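Biliverdin reductase (Synechocystis sp., PDB 5B3T) probably catalyses the NAD(P)H-dependent reduction of biliverdin to bilirubin, a step of heme breakdown, binding its nucleotide in a Rossmann fold. Local coordinates at residues Y23-R27 with R283-F287; F32-S38 with E292-D296; K99-Y105 with K126-H132; V139-I143 with L260-E265. All coordinates share one frame; numbering follows the deposited sequence.

In the fold
Contacts 1, 2 and 3 gather round the nucleotide-binding Rossmann domain, while contact 4 lies in the C-terminal alpha/beta domain. Contacts 1 and 2 use the same two helices, 23-34 and 283-300, with centres about 13 Å apart. Contact 3 pairs strands 100-104 and 128-131 of the parallel sheet and touches both: Phe287 and Ala24 meet Glu104, and Val294 meets His129. Helix 137-146 follows strand 128-131 and packs on the mixed sheet in contact 4, about 25 Å from contact 3 between centres. In sequence, contacts 3 and 4 both fall between the two halves of contacts 1 and 2. Contacts 1 and 2 thus hold a helix of the C-terminal half against the nucleotide-binding half.

Contact 1 (Y23-R27 with R283-F287); sequences YAAQR and RRGLF. With PO4 (phosphate ion), chain C.
Tyr23 and Arg283 stack where the first helix of the Rossmann fold, after its glycine-rich turn, meets helix 283-300. The CB of Arg283 lies 3.5 Å from Tyr23 OH, CG and CD pass a phosphate ion, and the bend at chi3 (-60°) swings the guanidinium back over the tyrosine. NE then donates almost straight to phosphate O3 (2.8 Å, 173°), CZ sits over the ring face 4.0 Å from its centroid as a cation-pi pair, NH2 reaches phosphate O4 at the guanidinium edge, and NH1 bonds to Glu134 O. A planar cation suits this place, stacking with one surface while its rim binds an anion. Tyr23 OH also donates to O4 and accepts from Arg27 NE, in the guanidinium plane of Arg27, so both bonds fix the phenol. Arg27 NH1 forms a salt bridge with Glu30. Phe287 packs between the helices: its CZ meets the small Ala24 CB at 3.7 Å and its CE2 touches Tyr23 CE1 at the edge of the tyrosine ring. Tyr23 and Ala24 bind NADP; the phosphate at Tyr23 probably comes from the crystallisation liquor. Arg283 N donates to O3, and Arg284 N to phosphate O2 at 3.1 Å.

Contact 2 (F32-S38 with E292-D296); sequences FRGDRRS and EAVLD
Asp35 OD1 accepts two hydrogen bonds from Arg37, a residue that reaches across to helix 283-300. The backbone N of Arg37 donates to its anti lone pair, closing an Asx turn just after the first Rossmann helix, in the link to strand 38-44; Arg37 NE meets Asp35 OD1 on the syn side at 2.9 Å, somewhat out of the carboxylate plane. Arg37 NH2 bonds to Asp35 OD2 at 2.8 Å, giving a side-on grip by two nitrogens that holds the guanidinium. The bend at chi3 (-70°) turns the group so that NH1 points to the helix, where it donates to Asp296 OD1 at 2.9 Å. This oxygen is met from above the carboxylate plane, and the two flat groups stand nearly perpendicular, at 89°. One arginine thus joins two aspartates, and the salt bridge from Asp296 OD2 to Lys302 extends the network.

Leucine suits position 295 because its two methyls reach different parts of 32-38. Its CB lies over the centre of the Arg37 guanidinium face, 3.7 Å from CZ. One branch, CD1, touches Asp35 CG, while CD2 lies against Ser38 CB and meets the edge of the Phe32 ring at CE1, 4.1 Å away. Ser38 OG donates to Phe32 O on a lone pair in the carbonyl plane, tying the turn back to the helix it leaves. The carboxylates of Asp35 and Glu292 would probably repel each other, but Arg288 pairs with Glu292, and a water donates to Asp35 OD2 at 2.7 Å and to Glu292 OE2 at 2.6 Å.

Contact 3 (K99-Y105 with K126-H132); sequences KHVVLEY and KLLHVEH
Lys126 lays its aliphatic chain across the His100 ring, with CD over the face 3.7 Å from the ring centroid; the bend at chi2 (-74°) brings it there, while NZ goes on to Gly98 O. In the plane of that ring, His100 ND1 accepts from Leu127 N in a nearly straight bond (3.0 Å, 175°). Replacing the His100 ring by an alanine's methyl would probably leave the Leu127 amide without its acceptor and the lysine methylenes without the face they lie on. The strands, laced by backbone bonds, run as the last pair in the parallel Rossmann sheet, joined by the beta-alpha-beta crossover through helix 111-124. On one face Leu103 CD1 fits into the notch between Leu128 CD1 and Val130 CG2, 3.7 Å from each. On the other, the fork of Val102 rests beside the His129 ring, its CG1 at the ring edge, and His129 NE2 bonds to Asp290. Valine, branched at CB, suits an extended strand. Tyr105, which binds NADP, sets its CB over the face of the His132 ring, 3.7 Å from CG, while its own ring edge receives Val130 CG1. Glu104 OE2 lies at the His132 ring edge, accepting from Ile133 N and Glu134 N.

Contact 4 (V139-I143 with L260-E265); sequences VHQAI and LIFVGE
Phe262 has CG opposite its carbonyl carbon (chi1 -68°), which sends the ring off the strand toward the helix, and Val139 meets it with CG1 turned away from its own backbone N (chi1 167°). These rotations place the valine methyl over a ring face, 4.0 Å from the centroid, as a CH-pi contact offset toward the rim. Ile143, one helical turn further on, comes in obliquely: its CG1 touches Phe262 CE1 at 3.4 Å, a tight fit. Between them Ala142 CB approaches CE2 at 3.8 Å, and alanine suits the place because its lone methyl lets the ring come close to the helix backbone. A flat aromatic ring is wide enough to touch all three helix residues. With an alanine at Phe262, Val139, Ala142 and Ile143 would probably all lose their common partner, and a gap would open between helix and sheet.

The second valine branch, CG2, reaches past the strand end to Gly264 O (3.6 Å) and Glu265 CA. Gly264 turns the chain there with a positive phi, which glycine tolerates easily, and Glu265 directs its carboxylate to Arg249. At the other end Leu260 CD1 only brushes Ile143 CG2, at 4.5 Å. The axes of 139-143 and 260-263 run nearly antiparallel (170°), 10.4 Å apart at closest: helix 137-146 lies against a face of the mixed sheet, an alpha/beta layer as in the C-terminal domain of Gfo/Idh/MocA oxidoreductases.

Contact 1 (Y23-R27 with R283-F287)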
# COMPACT_ATOMS: atom_id res chain seq x y z
N TYR A 23 9.72 -3.65 -4.46
CA TYR A 23 10.37 -3.05 -3.29
C TYR A 23 9.91 -3.71 -1.99
O TYR A 23 10.73 -4.07 -1.15
CB TYR A 23 10.11 -1.54 -3.25
CG TYR A 23 10.76 -0.85 -2.08
CD1 TYR A 23 10.10 -0.74 -0.86
CD2 TYR A 23 12.02 -0.29 -2.19
CE1 TYR A 23 10.69 -0.11 0.22
CE2 TYR A 23 12.62 0.34 -1.12
CZ TYR A 23 11.95 0.43 0.08
OH TYR A 23 12.54 1.06 1.15
N ALA A 24 8.60 -3.84 -1.81
CA ALA A 24 8.08 -4.43 -0.58
C ALA A 24 8.55 -5.87 -0.42
O ALA A 24 8.92 -6.29 0.69
CB ALA A 24 6.56 -4.34 -0.55
N ALA A 25 8.55 -6.63 -1.51
CA ALA A 25 9.02 -8.01 -1.44
C ALA A 25 10.49 -8.08 -1.07
O ALA A 25 10.90 -8.95 -0.29
CB ALA A 25 8.77 -8.71 -2.78
N GLN A 26 11.30 -7.17 -1.61
CA GLN A 26 12.74 -7.20 -1.33
C GLN A 26 13.02 -6.85 0.12
O GLN A 26 13.84 -7.50 0.78
CB GLN A 26 13.47 -6.24 -2.28
CG GLN A 26 13.47 -6.70 -3.73
CD GLN A 26 13.96 -5.63 -4.69
OE1 GLN A 26 14.84 -4.84 -4.36
NE2 GLN A 26 13.39 -5.61 -5.89
N ARG A 27 12.35 -5.82 0.65
CA ARG A 27 12.54 -5.45 2.05
C ARG A 27 12.12 -6.58 2.99
O ARG A 27 12.82 -6.87 3.97
CB ARG A 27 11.76 -4.18 2.38
CG ARG A 27 12.26 -2.94 1.65
CD ARG A 27 13.75 -2.77 1.87
NE ARG A 27 14.23 -1.47 1.41
CZ ARG A 27 15.51 -1.19 1.19
NH1 ARG A 27 16.43 -2.13 1.36
NH2 ARG A 27 15.87 0.02 0.77
N ARG A 283 11.91 3.73 5.00
CA ARG A 283 10.93 2.66 4.85
C ARG A 283 11.53 1.31 5.22
O ARG A 283 10.81 0.42 5.69
CB ARG A 283 10.40 2.63 3.41
CG ARG A 283 9.57 3.84 3.02
CD ARG A 283 9.33 3.85 1.52
NE ARG A 283 10.59 3.89 0.79
CZ ARG A 283 10.70 3.71 -0.52
NH1 ARG A 283 9.62 3.47 -1.25
NH2 ARG A 283 11.89 3.77 -1.10
N ARG A 284 12.84 1.14 5.01
CA ARG A 284 13.51 -0.09 5.41
C ARG A 284 13.33 -0.36 6.89
O ARG A 284 13.02 -1.48 7.30
CB ARG A 284 14.99 0.00 5.06
CG ARG A 284 15.84 -1.14 5.60
CD ARG A 284 17.29 -0.71 5.69
NE ARG A 284 17.74 -0.10 4.45
CZ ARG A 284 18.26 -0.78 3.43
NH1 ARG A 284 18.41 -2.09 3.51
NH2 ARG A 284 18.63 -0.14 2.33
N GLY A 285 13.53 0.67 7.73
CA GLY A 285 13.34 0.49 9.15
C GLY A 285 11.91 0.13 9.51
O GLY A 285 11.68 -0.70 10.39
N LEU A 286 10.94 0.75 8.83
CA LEU A 286 9.54 0.46 9.13
C LEU A 286 9.15 -0.94 8.67
O LEU A 286 8.38 -1.62 9.35
CB LEU A 286 8.64 1.51 8.47
CG LEU A 286 8.75 2.93 9.04
CD1 LEU A 286 8.11 3.93 8.09
CD2 LEU A 286 8.10 3.01 10.42
N PHE A 287 9.67 -1.38 7.52
CA PHE A 287 9.42 -2.75 7.09
C PHE A 287 10.02 -3.76 8.06
O PHE A 287 9.42 -4.80 8.35
CB PHE A 287 9.97 -2.98 5.68
CG PHE A 287 8.96 -2.76 4.59
CD1 PHE A 287 7.86 -3.59 4.47
CD2 PHE A 287 9.13 -1.73 3.67
CE1 PHE A 287 6.93 -3.39 3.46
CE2 PHE A 287 8.20 -1.53 2.66
CZ PHE A 287 7.10 -2.36 2.55
P PO4 C . 14.16 3.88 2.00
O1 PO4 C . 15.21 4.94 1.82
O2 PO4 C . 14.57 2.93 3.10
O3 PO4 C . 12.86 4.54 2.38
O4 PO4 C . 14.00 3.11 0.71
O HOH W 1 13.20 -3.94 5.82

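Contact 2 (F32-S38 with E292-D296)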
# COMPACT_ATOMS: atom_id res chain seq x y z
N PHE A 32 13.45 -11.39 6.53
CA PHE A 32 13.13 -12.80 6.75
C PHE A 32 14.38 -13.66 6.72
O PHE A 32 14.51 -14.59 7.52
CB PHE A 32 12.12 -13.28 5.70
CG PHE A 32 10.70 -12.94 6.02
CD1 PHE A 32 10.20 -13.16 7.29
CD2 PHE A 32 9.87 -12.40 5.06
CE1 PHE A 32 8.89 -12.85 7.60
CE2 PHE A 32 8.56 -12.09 5.36
CZ PHE A 32 8.07 -12.32 6.63
N ARG A 33 15.28 -13.32 5.83
CA ARG A 33 16.54 -14.00 5.71
C ARG A 33 17.45 -13.76 6.91
O ARG A 33 18.00 -14.65 7.45
CB ARG A 33 17.28 -13.61 4.43
CG ARG A 33 18.55 -14.40 4.18
CD ARG A 33 19.31 -14.02 2.92
NE ARG A 33 19.41 -12.58 2.71
CZ ARG A 33 20.06 -12.00 1.70
NH1 ARG A 33 20.74 -12.75 0.83
NH2 ARG A 33 20.06 -10.67 1.60
N GLY A 34 17.56 -12.51 7.31
CA GLY A 34 18.45 -12.12 8.39
C GLY A 34 17.97 -12.59 9.74
O GLY A 34 18.79 -12.89 10.62
N ASP A 35 16.66 -12.67 9.94
CA ASP A 35 16.11 -13.10 11.22
C ASP A 35 16.21 -14.61 11.34
O ASP A 35 15.86 -15.34 10.41
CB ASP A 35 14.66 -12.65 11.36
CG ASP A 35 14.20 -12.58 12.81
OD1 ASP A 35 14.07 -13.65 13.45
OD2 ASP A 35 13.98 -11.46 13.31
N ARG A 36 16.69 -15.09 12.49
CA ARG A 36 16.85 -16.52 12.68
C ARG A 36 15.53 -17.24 12.92
O ARG A 36 15.49 -18.47 12.84
CB ARG A 36 17.77 -16.80 13.86
CG ARG A 36 17.07 -16.72 15.20
CD ARG A 36 18.01 -17.18 16.29
NE ARG A 36 17.41 -18.19 17.16
CZ ARG A 36 16.50 -17.92 18.10
NH1 ARG A 36 16.08 -16.67 18.28
NH2 ARG A 36 16.02 -18.89 18.85
N ARG A 37 14.46 -16.50 13.22
CA ARG A 37 13.16 -17.12 13.43
C ARG A 37 12.46 -17.49 12.13
O ARG A 37 11.39 -18.12 12.18
CB ARG A 37 12.26 -16.19 14.25
CG ARG A 37 12.75 -15.91 15.66
CD ARG A 37 11.97 -14.76 16.29
NE ARG A 37 12.29 -13.48 15.68
CZ ARG A 37 11.65 -12.34 15.95
NH1 ARG A 37 10.66 -12.32 16.83
NH2 ARG A 37 12.01 -11.22 15.34
N SER A 38 13.02 -17.13 10.98
CA SER A 38 12.34 -17.32 9.71
C SER A 38 13.32 -17.81 8.65
O SER A 38 14.54 -17.71 8.80
CB SER A 38 11.65 -16.03 9.24
OG SER A 38 12.55 -14.94 9.26
N GLU A 292 9.43 -7.94 12.05
CA GLU A 292 9.79 -8.51 13.34
C GLU A 292 8.57 -8.64 14.25
O GLU A 292 8.47 -9.60 15.03
CB GLU A 292 10.88 -7.67 14.00
CG GLU A 292 12.22 -7.76 13.28
CD GLU A 292 13.29 -6.87 13.88
OE1 GLU A 292 12.94 -5.98 14.69
OE2 GLU A 292 14.47 -7.05 13.53
N ALA A 293 7.63 -7.70 14.16
CA ALA A 293 6.39 -7.82 14.92
C ALA A 293 5.59 -9.03 14.46
O ALA A 293 5.01 -9.75 15.28
CB ALA A 293 5.56 -6.55 14.79
N VAL A 294 5.56 -9.28 13.15
CA VAL A 294 4.86 -10.45 12.62
C VAL A 294 5.51 -11.73 13.13
O VAL A 294 4.83 -12.66 13.56
CB VAL A 294 4.82 -10.40 11.08
CG1 VAL A 294 4.44 -11.75 10.51
CG2 VAL A 294 3.85 -9.33 10.61
N LEU A 295 6.84 -11.79 13.08
CA LEU A 295 7.55 -12.94 13.62
C LEU A 295 7.25 -13.12 15.10
O LEU A 295 7.06 -14.25 15.57
CB LEU A 295 9.05 -12.78 13.38
CG LEU A 295 9.44 -12.93 11.91
CD1 LEU A 295 10.91 -12.67 11.68
CD2 LEU A 295 9.05 -14.31 11.41
N ASP A 296 7.19 -12.01 15.85
CA ASP A 296 6.82 -12.08 17.26
C ASP A 296 5.46 -12.74 17.44
O ASP A 296 5.32 -13.67 18.24
CB ASP A 296 6.81 -10.67 17.87
CG ASP A 296 8.01 -10.42 18.78
OD1 ASP A 296 9.15 -10.29 18.28
OD2 ASP A 296 7.79 -10.30 20.01
O HOH W 2 15.36 -9.26 12.49

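Contact 3 (K99-Y105 with K126-H132)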
# COMPACT_ATOMS: atom_id res chain seq x y z
N LYS A 99 -2.34 -21.07 5.10
CA LYS A 99 -1.15 -20.26 5.25
C LYS A 99 -1.48 -18.96 5.99
O LYS A 99 -2.59 -18.44 5.89
CB LYS A 99 -0.52 -19.92 3.90
CG LYS A 99 -0.27 -21.10 2.99
CD LYS A 99 0.55 -22.17 3.69
CE LYS A 99 0.91 -23.28 2.71
NZ LYS A 99 1.45 -24.49 3.40
N HIS A 100 -0.50 -18.46 6.74
CA HIS A 100 -0.55 -17.09 7.21
C HIS A 100 -0.27 -16.15 6.04
O HIS A 100 0.45 -16.49 5.10
CB HIS A 100 0.46 -16.86 8.33
CG HIS A 100 0.27 -17.75 9.52
ND1 HIS A 100 -0.81 -17.63 10.36
CD2 HIS A 100 1.02 -18.77 10.00
CE1 HIS A 100 -0.72 -18.54 11.32
NE2 HIS A 100 0.38 -19.25 11.12
N VAL A 101 -0.86 -14.96 6.10
CA VAL A 101 -0.80 -14.01 4.99
C VAL A 101 -0.40 -12.64 5.51
O VAL A 101 -1.00 -12.13 6.47
CB VAL A 101 -2.14 -13.93 4.23
CG1 VAL A 101 -2.06 -12.89 3.12
CG2 VAL A 101 -2.52 -15.28 3.65
N VAL A 102 0.61 -12.04 4.89
CA VAL A 102 0.94 -10.64 5.05
C VAL A 102 0.90 -9.99 3.68
O VAL A 102 1.48 -10.52 2.72
CB VAL A 102 2.32 -10.44 5.71
CG1 VAL A 102 2.71 -8.96 5.69
CG2 VAL A 102 2.31 -10.97 7.13
N LEU A 103 0.22 -8.86 3.57
CA LEU A 103 0.09 -8.14 2.32
C LEU A 103 0.65 -6.73 2.46
O LEU A 103 0.50 -6.09 3.50
CB LEU A 103 -1.38 -8.04 1.87
CG LEU A 103 -2.16 -9.29 1.48
CD1 LEU A 103 -3.32 -9.49 2.44
CD2 LEU A 103 -2.67 -9.17 0.05
N GLU A 104 1.29 -6.27 1.39
CA GLU A 104 1.39 -4.84 1.16
C GLU A 104 0.08 -4.39 0.54
O GLU A 104 -0.38 -4.99 -0.44
CB GLU A 104 2.57 -4.52 0.23
CG GLU A 104 2.82 -3.03 0.02
CD GLU A 104 3.41 -2.36 1.25
OE1 GLU A 104 3.84 -3.07 2.18
OE2 GLU A 104 3.46 -1.11 1.28
N TYR A 105 -0.54 -3.36 1.12
CA TYR A 105 -1.81 -2.84 0.63
C TYR A 105 -1.72 -2.63 -0.89
O TYR A 105 -0.70 -2.14 -1.37
CB TYR A 105 -2.16 -1.54 1.35
CG TYR A 105 -3.57 -1.07 1.10
CD1 TYR A 105 -4.62 -1.55 1.88
CD2 TYR A 105 -3.86 -0.17 0.09
CE1 TYR A 105 -5.92 -1.13 1.66
CE2 TYR A 105 -5.16 0.25 -0.14
CZ TYR A 105 -6.18 -0.23 0.65
OH TYR A 105 -7.47 0.19 0.42
N LYS A 126 -5.73 -18.17 11.12
CA LYS A 126 -4.48 -17.78 10.48
C LYS A 126 -4.37 -16.26 10.47
O LYS A 126 -5.37 -15.54 10.46
CB LYS A 126 -4.39 -18.32 9.05
CG LYS A 126 -4.31 -19.83 8.96
CD LYS A 126 -2.94 -20.35 9.37
CE LYS A 126 -2.98 -21.85 9.61
NZ LYS A 126 -1.62 -22.43 9.76
N LEU A 127 -3.13 -15.78 10.45
CA LEU A 127 -2.86 -14.35 10.41
C LEU A 127 -3.27 -13.77 9.06
O LEU A 127 -2.98 -14.34 8.00
CB LEU A 127 -1.38 -14.08 10.67
CG LEU A 127 -0.89 -12.63 10.55
CD1 LEU A 127 -1.53 -11.76 11.61
CD2 LEU A 127 0.63 -12.57 10.63
N LEU A 128 -3.95 -12.62 9.10
CA LEU A 128 -4.16 -11.78 7.93
C LEU A 128 -3.73 -10.38 8.31
O LEU A 128 -4.44 -9.68 9.04
CB LEU A 128 -5.62 -11.81 7.46
CG LEU A 128 -5.94 -10.87 6.29
CD1 LEU A 128 -5.17 -11.27 5.04
CD2 LEU A 128 -7.43 -10.84 6.01
N HIS A 129 -2.56 -9.97 7.83
CA HIS A 129 -1.92 -8.73 8.25
C HIS A 129 -1.62 -7.89 7.01
O HIS A 129 -1.03 -8.39 6.05
CB HIS A 129 -0.64 -9.02 9.03
CG HIS A 129 0.13 -7.79 9.41
ND1 HIS A 129 -0.36 -6.84 10.28
CD2 HIS A 129 1.37 -7.38 9.06
CE1 HIS A 129 0.54 -5.89 10.43
NE2 HIS A 129 1.60 -6.19 9.71
N VAL A 130 -2.03 -6.62 7.04
CA VAL A 130 -1.84 -5.70 5.93
C VAL A 130 -1.20 -4.43 6.44
O VAL A 130 -1.65 -3.86 7.44
CB VAL A 130 -3.17 -5.38 5.22
CG1 VAL A 130 -2.93 -4.43 4.05
CG2 VAL A 130 -3.86 -6.65 4.75
N GLU A 131 -0.14 -3.98 5.77
CA GLU A 131 0.43 -2.66 6.00
C GLU A 131 0.59 -1.95 4.66
O GLU A 131 0.49 -2.55 3.59
CB GLU A 131 1.77 -2.73 6.73
CG GLU A 131 1.71 -2.28 8.19
CD GLU A 131 1.34 -0.80 8.36
OE1 GLU A 131 1.25 -0.07 7.35
OE2 GLU A 131 1.13 -0.38 9.52
N HIS A 132 0.84 -0.64 4.75
CA HIS A 132 1.02 0.21 3.57
C HIS A 132 2.24 1.08 3.84
O HIS A 132 2.12 2.21 4.34
CB HIS A 132 -0.23 1.04 3.30
CG HIS A 132 -0.28 1.64 1.94
ND1 HIS A 132 -1.23 2.57 1.57
CD2 HIS A 132 0.50 1.45 0.84
CE1 HIS A 132 -1.03 2.93 0.31
NE2 HIS A 132 0.01 2.26 -0.15

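Contact 4 (V139-I143 with L260-E265)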
# COMPACT_ATOMS: atom_id res chain seq x y z
N VAL A 139 7.23 9.14 5.31
CA VAL A 139 6.52 10.41 5.37
C VAL A 139 5.26 10.29 6.23
O VAL A 139 4.92 11.20 6.98
CB VAL A 139 6.20 10.92 3.96
CG1 VAL A 139 5.19 12.06 4.01
CG2 VAL A 139 7.47 11.37 3.26
N HIS A 140 4.56 9.15 6.14
CA HIS A 140 3.35 8.98 6.93
C HIS A 140 3.65 9.03 8.42
O HIS A 140 2.91 9.66 9.19
CB HIS A 140 2.65 7.66 6.60
CG HIS A 140 1.52 7.35 7.52
ND1 HIS A 140 0.28 7.95 7.42
CD2 HIS A 140 1.45 6.53 8.60
CE1 HIS A 140 -0.51 7.49 8.38
NE2 HIS A 140 0.17 6.63 9.11
N GLN A 141 4.72 8.36 8.86
CA GLN A 141 5.07 8.41 10.27
C GLN A 141 5.52 9.80 10.69
O GLN A 141 5.24 10.24 11.81
CB GLN A 141 6.16 7.37 10.58
CG GLN A 141 5.71 5.93 10.39
CD GLN A 141 4.55 5.53 11.29
OE1 GLN A 141 4.25 6.19 12.29
NE2 GLN A 141 3.88 4.44 10.94
N ALA A 142 6.21 10.51 9.80
CA ALA A 142 6.60 11.89 10.10
C ALA A 142 5.38 12.79 10.25
O ALA A 142 5.35 13.67 11.12
CB ALA A 142 7.53 12.42 9.00
N ILE A 143 4.36 12.58 9.42
CA ILE A 143 3.11 13.34 9.56
C ILE A 143 2.45 13.02 10.90
O ILE A 143 2.03 13.92 11.63
CB ILE A 143 2.16 13.05 8.38
CG1 ILE A 143 2.77 13.53 7.07
CG2 ILE A 143 0.81 13.70 8.62
CD1 ILE A 143 1.85 13.35 5.88
N LEU A 260 2.25 21.61 7.54
CA LEU A 260 3.23 20.58 7.21
C LEU A 260 3.32 20.45 5.69
O LEU A 260 2.30 20.27 5.02
CB LEU A 260 2.84 19.23 7.83
CG LEU A 260 2.77 19.14 9.35
CD1 LEU A 260 2.16 17.82 9.79
CD2 LEU A 260 4.16 19.31 9.95
N ILE A 261 4.53 20.56 5.16
CA ILE A 261 4.77 20.43 3.72
C ILE A 261 5.77 19.31 3.51
O ILE A 261 6.89 19.36 4.03
CB ILE A 261 5.33 21.72 3.10
CG1 ILE A 261 4.54 22.93 3.56
CG2 ILE A 261 5.31 21.63 1.58
CD1 ILE A 261 5.15 24.18 3.06
N PHE A 262 5.37 18.31 2.74
CA PHE A 262 6.27 17.25 2.32
C PHE A 262 6.39 17.28 0.80
O PHE A 262 5.39 17.13 0.09
CB PHE A 262 5.80 15.88 2.82
CG PHE A 262 5.90 15.73 4.31
CD1 PHE A 262 4.88 16.16 5.13
CD2 PHE A 262 7.04 15.18 4.89
CE1 PHE A 262 4.97 16.04 6.50
CE2 PHE A 262 7.14 15.05 6.26
CZ PHE A 262 6.10 15.48 7.07
N VAL A 263 7.60 17.51 0.31
CA VAL A 263 7.93 17.43 -1.11
C VAL A 263 8.79 16.19 -1.28
O VAL A 263 9.95 16.17 -0.87
CB VAL A 263 8.66 18.69 -1.60
CG1 VAL A 263 8.99 18.57 -3.08
CG2 VAL A 263 7.82 19.94 -1.33
N GLY A 264 8.22 15.16 -1.89
CA GLY A 264 8.89 13.87 -1.88
C GLY A 264 9.01 13.40 -0.44
O GLY A 264 8.06 13.47 0.35
N GLU A 265 10.21 12.93 -0.08
CA GLU A 265 10.50 12.54 1.29
C GLU A 265 11.10 13.68 2.11
O GLU A 265 11.76 13.43 3.13
CB GLU A 265 11.45 11.33 1.31
CG GLU A 265 10.82 10.04 0.80
CD GLU A 265 10.72 9.99 -0.72
OE1 GLU A 265 11.33 10.85 -1.39
OE2 GLU A 265 10.04 9.08 -1.24